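Cow rumen GH26 endo-mannanase (Metagenome, PDB 6UEH) probably hydrolyses internal beta-1,4-mannosidic linkages of mannans such as galactomannan, as a family 26 endo-mannanase with a calcium-binding accessory domain. Local coordinates at residues L145-A150 with D353-I358. Numbering follows the deposited sequence.
Sequences LSDPKA and DLHNLI
D147 sends CG anti to its backbone N (chi1 -169°) and H355 sets its CG anti to the carbonyl carbon (chi1 -52°), so that the two side chains cross at about a right angle, their flat groups steeply inclined to each other. H355 ND1 donates to D147 OD2 over 2.6 Å, nearly straight at 167°, meeting the oxygen on its syn side, while D147 OD2 lies close to the plane of the H355 ring. The other oxygen, D147 OD1, is met from above the carboxylate plane by the backbone N of K149 at 2.9 Å, an Asx turn at the start of the type I turn 147-150. Both ends of the imidazole are gripped: H355 NE2 donates to D353 OD1 at 2.6 Å, so the two bonds fix the rotation of the ring. With both nitrogens donating to carboxylates, the ring is probably protonated. K149 runs alongside it, placing CB over the centre of one face, 3.6 Å from the H355 ring centroid, as a CH-pi contact. Beyond, the extended lysine chain reaches a water that donates to D353 OD1 and accepts a weak bond from K149 NZ. An alanine in place of H355 would probably leave D147 OD2 without its ring N-H and D353 OD1 with one donor fewer, and take away the face on which K149 CB packs. A150 CA also lies 3.3 Å from H355 O in a CA-H...O contact, and L145 CD2 meets I358 CG1 at 4.2 Å. Helix 334-351 backs D147 through Y345 and T349, while Q300 of helix 280-301 holds the backbone N of H355. With D353 bracing the ring from its own segment, the D147-H355 bond of this carboxylate-histidine-carboxylate chain ties the loop leading into helix 152-164 to the turn before strand 357-362, at the N-terminal end of a parallel strand in the TIM barrel of family 26 glycoside hydrolases.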
ATOM      1  N   LEU A 145     -14.129 -12.808  -5.879  1.00 20.29           N
ATOM      2  CA  LEU A 145     -14.521 -11.737  -4.971  1.00 20.62           C
ATOM      3  C   LEU A 145     -15.071 -12.291  -3.660  1.00 19.55           C
ATOM      4  O   LEU A 145     -15.588 -13.406  -3.614  1.00 17.52           O
ATOM      5  CB  LEU A 145     -15.546 -10.821  -5.644  1.00 16.83           C
ATOM      6  CG  LEU A 145     -14.946  -9.916  -6.724  1.00 16.58           C
ATOM      7  CD1 LEU A 145     -16.032  -9.184  -7.500  1.00 16.63           C
ATOM      8  CD2 LEU A 145     -13.966  -8.927  -6.100  1.00 16.14           C
ATOM      9  N   SER A 146     -14.946 -11.507  -2.593  1.00 16.81           N
ATOM     10  CA  SER A 146     -15.372 -11.943  -1.267  1.00 17.97           C
ATOM     11  C   SER A 146     -16.890 -12.045  -1.160  1.00 18.91           C
ATOM     12  O   SER A 146     -17.410 -12.854  -0.389  1.00 19.00           O
ATOM     13  CB  SER A 146     -14.837 -10.990  -0.194  1.00 16.65           C
ATOM     14  OG  SER A 146     -15.282  -9.664  -0.425  1.00 16.57           O
ATOM     15  N   ASP A 147     -17.595 -11.216  -1.923  1.00 18.93           N
ATOM     16  CA  ASP A 147     -19.054 -11.271  -1.979  1.00 20.66           C
ATOM     17  C   ASP A 147     -19.490 -12.416  -2.888  1.00 21.42           C
ATOM     18  O   ASP A 147     -19.241 -12.381  -4.093  1.00 20.61           O
ATOM     19  CB  ASP A 147     -19.628  -9.938  -2.479  1.00 20.76           C
ATOM     20  CG  ASP A 147     -21.142  -9.837  -2.311  1.00 20.96           C
ATOM     21  OD1 ASP A 147     -21.825 -10.877  -2.194  1.00 19.13           O
ATOM     22  OD2 ASP A 147     -21.654  -8.698  -2.307  1.00 21.73           O
ATOM     23  N   PRO A 148     -20.152 -13.431  -2.311  1.00 23.10           N
ATOM     24  CA  PRO A 148     -20.613 -14.594  -3.077  1.00 23.93           C
ATOM     25  C   PRO A 148     -21.614 -14.207  -4.160  1.00 23.25           C
ATOM     26  O   PRO A 148     -21.769 -14.935  -5.142  1.00 23.75           O
ATOM     27  CB  PRO A 148     -21.280 -15.480  -2.017  1.00 24.86           C
ATOM     28  CG  PRO A 148     -20.747 -14.999  -0.708  1.00 25.43           C
ATOM     29  CD  PRO A 148     -20.510 -13.534  -0.886  1.00 23.87           C
ATOM     30  N   LYS A 149     -22.281 -13.073  -3.977  1.00 21.30           N
ATOM     31  CA  LYS A 149     -23.300 -12.618  -4.916  1.00 21.16           C
ATOM     32  C   LYS A 149     -22.783 -11.533  -5.854  1.00 20.78           C
ATOM     33  O   LYS A 149     -23.573 -10.847  -6.501  1.00 20.00           O
ATOM     34  CB  LYS A 149     -24.525 -12.095  -4.164  1.00 21.84           C
ATOM     35  CG  LYS A 149     -25.256 -13.140  -3.340  1.00 25.23           C
ATOM     36  CD  LYS A 149     -26.423 -12.515  -2.595  1.00 28.01           C
ATOM     37  CE  LYS A 149     -27.176 -13.544  -1.770  1.00 30.79           C
ATOM     38  NZ  LYS A 149     -28.269 -12.911  -0.977  1.00 31.36           N
ATOM     39  N   ALA A 150     -21.462 -11.381  -5.917  1.00 21.56           N
ATOM     40  CA  ALA A 150     -20.829 -10.373  -6.771  1.00 20.63           C
ATOM     41  C   ALA A 150     -21.406 -10.386  -8.185  1.00 20.71           C
ATOM     42  O   ALA A 150     -21.588 -11.450  -8.773  1.00 18.30           O
ATOM     43  CB  ALA A 150     -19.330 -10.594  -6.818  1.00 17.49           C
ATOM     44  N   ASP A 353     -28.427  -4.867  -0.665  1.00 20.14           N
ATOM     45  CA  ASP A 353     -28.287  -5.819  -1.769  1.00 22.16           C
ATOM     46  C   ASP A 353     -27.346  -5.311  -2.866  1.00 18.68           C
ATOM     47  O   ASP A 353     -27.595  -5.508  -4.056  1.00 18.55           O
ATOM     48  CB  ASP A 353     -29.664  -6.143  -2.362  1.00 27.01           C
ATOM     49  CG  ASP A 353     -29.693  -7.484  -3.076  1.00 32.36           C
ATOM     50  OD1 ASP A 353     -28.883  -8.367  -2.724  1.00 34.15           O
ATOM     51  OD2 ASP A 353     -30.534  -7.656  -3.985  1.00 34.77           O
ATOM     52  N   LEU A 354     -26.265  -4.660  -2.454  1.00 16.86           N
ATOM     53  CA  LEU A 354     -25.262  -4.163  -3.391  1.00 17.25           C
ATOM     54  C   LEU A 354     -24.123  -5.167  -3.547  1.00 16.79           C
ATOM     55  O   LEU A 354     -23.510  -5.581  -2.566  1.00 15.75           O
ATOM     56  CB  LEU A 354     -24.728  -2.810  -2.922  1.00 16.66           C
ATOM     57  CG  LEU A 354     -25.734  -1.659  -2.981  1.00 18.79           C
ATOM     58  CD1 LEU A 354     -25.260  -0.473  -2.157  1.00 18.80           C
ATOM     59  CD2 LEU A 354     -25.959  -1.245  -4.426  1.00 19.65           C
ATOM     60  N   HIS A 355     -23.839  -5.558  -4.785  1.00 17.29           N
ATOM     61  CA  HIS A 355     -22.847  -6.599  -5.035  1.00 16.51           C
ATOM     62  C   HIS A 355     -21.918  -6.247  -6.192  1.00 16.53           C
ATOM     63  O   HIS A 355     -21.172  -7.097  -6.679  1.00 15.94           O
ATOM     64  CB  HIS A 355     -23.545  -7.932  -5.314  1.00 17.74           C
ATOM     65  CG  HIS A 355     -24.554  -8.310  -4.273  1.00 19.53           C
ATOM     66  ND1 HIS A 355     -24.198  -8.747  -3.016  1.00 19.26           N
ATOM     67  CD2 HIS A 355     -25.908  -8.301  -4.299  1.00 20.28           C
ATOM     68  CE1 HIS A 355     -25.288  -8.999  -2.314  1.00 20.16           C
ATOM     69  NE2 HIS A 355     -26.341  -8.734  -3.070  1.00 20.08           N
ATOM     70  N   ASN A 356     -21.964  -4.989  -6.619  1.00 15.24           N
ATOM     71  CA  ASN A 356     -21.166  -4.523  -7.748  1.00 15.92           C
ATOM     72  C   ASN A 356     -19.853  -3.890  -7.307  1.00 14.97           C
ATOM     73  O   ASN A 356     -19.203  -3.193  -8.083  1.00 15.36           O
ATOM     74  CB  ASN A 356     -21.966  -3.516  -8.574  1.00 16.29           C
ATOM     75  CG  ASN A 356     -22.385  -2.300  -7.762  1.00 17.09           C
ATOM     76  OD1 ASN A 356     -22.666  -2.408  -6.567  1.00 16.69           O
ATOM     77  ND2 ASN A 356     -22.424  -1.139  -8.406  1.00 13.04           N
ATOM     78  N   LEU A 357     -19.465  -4.140  -6.062  1.00 14.80           N
ATOM     79  CA  LEU A 357     -18.332  -3.448  -5.463  1.00 15.29           C
ATOM     80  C   LEU A 357     -17.107  -4.337  -5.308  1.00 17.15           C
ATOM     81  O   LEU A 357     -17.210  -5.499  -4.916  1.00 19.20           O
ATOM     82  CB  LEU A 357     -18.723  -2.886  -4.096  1.00 14.94           C
ATOM     83  CG  LEU A 357     -19.994  -2.038  -4.049  1.00 14.90           C
ATOM     84  CD1 LEU A 357     -20.295  -1.608  -2.618  1.00 13.95           C
ATOM     85  CD2 LEU A 357     -19.867  -0.828  -4.970  1.00 14.11           C
ATOM     86  N   ILE A 358     -15.948  -3.772  -5.628  1.00 16.61           N
ATOM     87  CA  ILE A 358     -14.670  -4.394  -5.318  1.00 15.96           C
ATOM     88  C   ILE A 358     -14.089  -3.669  -4.113  1.00 15.41           C
ATOM     89  O   ILE A 358     -13.639  -2.530  -4.221  1.00 15.32           O
ATOM     90  CB  ILE A 358     -13.692  -4.335  -6.508  1.00 15.77           C
ATOM     91  CG1 ILE A 358     -14.294  -5.052  -7.721  1.00 15.13           C
ATOM     92  CG2 ILE A 358     -12.352  -4.953  -6.131  1.00 15.13           C
ATOM     93  CD1 ILE A 358     -13.387  -5.078  -8.931  1.00 16.26           C
TER
HETATM   94  O   HOH W   1     -29.546 -11.040  -3.405  1.00 34.43           O